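Local coordinates for protein arginyl-trna synthetase (Thermus thermophilus, PDB 1IQ0) that probably joins L-arginine to its cognate tRNA at the expense of ATP, as a class I aminoacyl-tRNA synthetase, at residues Glu386-Gly392 and Lys453-Tyr459. Residues are numbered along the deposited sequence; the frame is centred on the assembly and turned at random.
Sequences ETVLLEG and KQIDFRY
Strands 388-390 and 455-457 run parallel, 26° apart, and a ladder of four backbone hydrogen bonds joins them, from Ile455 N to Thr387 O at one end to Glu391 N to Phe457 O at the other. Strand 455-457 is the last of the mixed sheet in the catalytic domain, next to strand 380-390. Val388, Ile455, Leu390 and Phe457 share the buried face. Helix 430-448 packs there, Met446 on Val388 and Ile455, Ile442 on Phe457, while Leu390 meets Val408 of helix 405-423. Leu390 and Phe457 lie side by side; Leu390 CD1 meets the ring edge in its plane, 3.8 Å from Phe457 CD2. The same methyl is 4.0 Å from Tyr459 CE1. Leu389 and Asp456 point to the other face. Asp456 CG stands anti to the backbone N (chi1 -174°), which carries the carboxylate to the turn after Leu390. There Asp456 OD1 takes the Gly392 N-H on its syn side, at 2.7 Å. Asp456 OD2 forms a salt bridge with Arg458 NH1 at 2.8 Å, its hydrogen bond weak. The Glu391 chain bends back at chi2. Glu391 OE2 accepts a bent bond (136°) from Tyr459 N, the first of helix 459-463, nearly along its C-O axis. Glu391 OE1 lies above one guanidinium face of Arg458, toward the rim, a long charge pairing without a directed N-H. An alanine at Glu391 is likely to leave the Tyr459 N-H without this acceptor and Arg458 with Asp456 alone of this network's two acids. The contact thus joins an apolar face to a C-terminal salt-bridge network: Asp456 holds the turn from within its strand, and Glu391 reaches from that turn to the helix start.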
loop_
_atom_site.group_PDB
_atom_site.type_symbol
_atom_site.label_atom_id
_atom_site.label_comp_id
_atom_site.label_asym_id
_atom_site.label_seq_id
_atom_site.Cartn_x
_atom_site.Cartn_y
_atom_site.Cartn_z
ATOM N N GLU A 386 -11.542 5.198 1.404
ATOM C CA GLU A 386 -12.839 5.691 0.962
ATOM C C GLU A 386 -13.274 5.080 -0.367
ATOM O O GLU A 386 -12.520 4.360 -1.025
ATOM C CB GLU A 386 -12.814 7.213 0.828
ATOM C CG GLU A 386 -13.372 7.959 2.025
ATOM C CD GLU A 386 -14.788 7.524 2.379
ATOM O OE1 GLU A 386 -15.490 6.968 1.506
ATOM O OE2 GLU A 386 -15.200 7.754 3.536
ATOM N N THR A 387 -14.503 5.402 -0.752
ATOM C CA THR A 387 -15.125 4.913 -1.976
ATOM C C THR A 387 -14.440 5.426 -3.239
ATOM O O THR A 387 -13.805 6.481 -3.237
ATOM C CB THR A 387 -16.603 5.358 -2.043
ATOM O OG1 THR A 387 -17.242 5.086 -0.791
ATOM C CG2 THR A 387 -17.339 4.622 -3.149
ATOM N N VAL A 388 -14.595 4.665 -4.316
ATOM C CA VAL A 388 -14.044 5.023 -5.607
ATOM C C VAL A 388 -15.194 5.118 -6.603
ATOM O O VAL A 388 -15.960 4.167 -6.774
ATOM C CB VAL A 388 -13.042 3.970 -6.127
ATOM C CG1 VAL A 388 -12.615 4.329 -7.552
ATOM C CG2 VAL A 388 -11.829 3.913 -5.219
ATOM N N LEU A 389 -15.318 6.275 -7.244
ATOM C CA LEU A 389 -16.364 6.495 -8.237
ATOM C C LEU A 389 -15.774 6.266 -9.626
ATOM O O LEU A 389 -14.565 6.405 -9.823
ATOM C CB LEU A 389 -16.892 7.933 -8.146
ATOM C CG LEU A 389 -17.415 8.413 -6.791
ATOM C CD1 LEU A 389 -17.806 9.882 -6.872
ATOM C CD2 LEU A 389 -18.607 7.569 -6.387
ATOM N N LEU A 390 -16.625 5.905 -10.579
ATOM C CA LEU A 390 -16.187 5.699 -11.957
ATOM C C LEU A 390 -16.928 6.736 -12.802
ATOM O O LEU A 390 -18.147 6.654 -12.979
ATOM C CB LEU A 390 -16.525 4.287 -12.442
ATOM C CG LEU A 390 -16.111 4.000 -13.897
ATOM C CD1 LEU A 390 -14.602 4.170 -14.051
ATOM C CD2 LEU A 390 -16.521 2.586 -14.284
ATOM N N GLU A 391 -16.189 7.721 -13.306
ATOM C CA GLU A 391 -16.772 8.790 -14.105
ATOM C C GLU A 391 -17.845 9.518 -13.295
ATOM O O GLU A 391 -18.927 9.808 -13.800
ATOM C CB GLU A 391 -17.381 8.227 -15.393
ATOM C CG GLU A 391 -16.362 7.749 -16.437
ATOM C CD GLU A 391 -15.498 8.879 -17.001
ATOM O OE1 GLU A 391 -15.977 10.032 -17.053
ATOM O OE2 GLU A 391 -14.347 8.610 -17.407
ATOM N N GLY A 392 -17.529 9.803 -12.031
ATOM C CA GLY A 392 -18.454 10.495 -11.146
ATOM C C GLY A 392 -19.662 9.675 -10.729
ATOM O O GLY A 392 -20.606 10.202 -10.142
ATOM N N LYS A 453 -9.743 10.123 1.716
ATOM C CA LYS A 453 -10.440 10.903 0.702
ATOM C C LYS A 453 -11.005 10.006 -0.388
ATOM O O LYS A 453 -10.417 8.986 -0.739
ATOM C CB LYS A 453 -9.504 11.942 0.077
ATOM C CG LYS A 453 -9.242 13.161 0.953
ATOM C CD LYS A 453 -8.248 14.111 0.286
ATOM C CE LYS A 453 -8.323 15.519 0.866
ATOM N NZ LYS A 453 -8.113 15.571 2.336
ATOM N N GLN A 454 -12.157 10.406 -0.911
ATOM C CA GLN A 454 -12.850 9.682 -1.970
ATOM C C GLN A 454 -12.142 9.914 -3.317
ATOM O O GLN A 454 -11.554 10.972 -3.541
ATOM C CB GLN A 454 -14.288 10.194 -2.037
ATOM C CG GLN A 454 -15.309 9.233 -2.596
ATOM C CD GLN A 454 -16.724 9.768 -2.450
ATOM O OE1 GLN A 454 -17.094 10.766 -3.072
ATOM N NE2 GLN A 454 -17.520 9.110 -1.614
ATOM N N ILE A 455 -12.194 8.923 -4.204
ATOM C CA ILE A 455 -11.570 9.045 -5.522
ATOM C C ILE A 455 -12.612 8.948 -6.639
ATOM O O ILE A 455 -13.565 8.181 -6.543
ATOM C CB ILE A 455 -10.541 7.915 -5.779
ATOM C CG1 ILE A 455 -9.386 7.998 -4.787
ATOM C CG2 ILE A 455 -10.003 8.013 -7.196
ATOM C CD1 ILE A 455 -8.428 6.831 -4.900
ATOM N N ASP A 456 -12.428 9.729 -7.695
ATOM C CA ASP A 456 -13.323 9.671 -8.851
ATOM C C ASP A 456 -12.423 9.311 -10.029
ATOM O O ASP A 456 -11.697 10.162 -10.539
ATOM C CB ASP A 456 -13.990 11.028 -9.117
ATOM C CG ASP A 456 -15.041 10.959 -10.226
ATOM O OD1 ASP A 456 -15.058 9.963 -10.974
ATOM O OD2 ASP A 456 -15.852 11.905 -10.355
ATOM N N PHE A 457 -12.454 8.050 -10.449
ATOM C CA PHE A 457 -11.621 7.609 -11.562
ATOM C C PHE A 457 -12.236 7.932 -12.919
ATOM O O PHE A 457 -13.268 7.367 -13.291
ATOM C CB PHE A 457 -11.366 6.103 -11.485
ATOM C CG PHE A 457 -10.416 5.599 -12.542
ATOM C CD1 PHE A 457 -9.036 5.710 -12.367
ATOM C CD2 PHE A 457 -10.898 5.065 -13.732
ATOM C CE1 PHE A 457 -8.146 5.299 -13.367
ATOM C CE2 PHE A 457 -10.021 4.652 -14.740
ATOM C CZ PHE A 457 -8.635 4.773 -14.555
ATOM N N ARG A 458 -11.602 8.839 -13.659
ATOM C CA ARG A 458 -12.090 9.212 -14.989
ATOM C C ARG A 458 -10.991 8.838 -15.979
ATOM O O ARG A 458 -9.861 9.302 -15.864
ATOM C CB ARG A 458 -12.396 10.711 -15.036
ATOM C CG ARG A 458 -13.235 11.184 -13.848
ATOM C CD ARG A 458 -13.504 12.682 -13.891
ATOM N NE ARG A 458 -14.677 13.007 -14.694
ATOM C CZ ARG A 458 -15.932 12.878 -14.273
ATOM N NH1 ARG A 458 -16.183 12.431 -13.049
ATOM N NH2 ARG A 458 -16.939 13.187 -15.080
ATOM N N TYR A 459 -11.323 7.979 -16.936
ATOM C CA TYR A 459 -10.357 7.500 -17.918
ATOM C C TYR A 459 -9.394 8.514 -18.526
ATOM O O TYR A 459 -8.183 8.416 -18.324
ATOM C CB TYR A 459 -11.074 6.765 -19.053
ATOM C CG TYR A 459 -11.768 5.491 -18.628
ATOM C CD1 TYR A 459 -13.141 5.470 -18.374
ATOM C CD2 TYR A 459 -11.053 4.306 -18.477
ATOM C CE1 TYR A 459 -13.784 4.292 -17.986
ATOM C CE2 TYR A 459 -11.680 3.128 -18.091
ATOM C CZ TYR A 459 -13.043 3.125 -17.849
ATOM O OH TYR A 459 -13.663 1.956 -17.492
#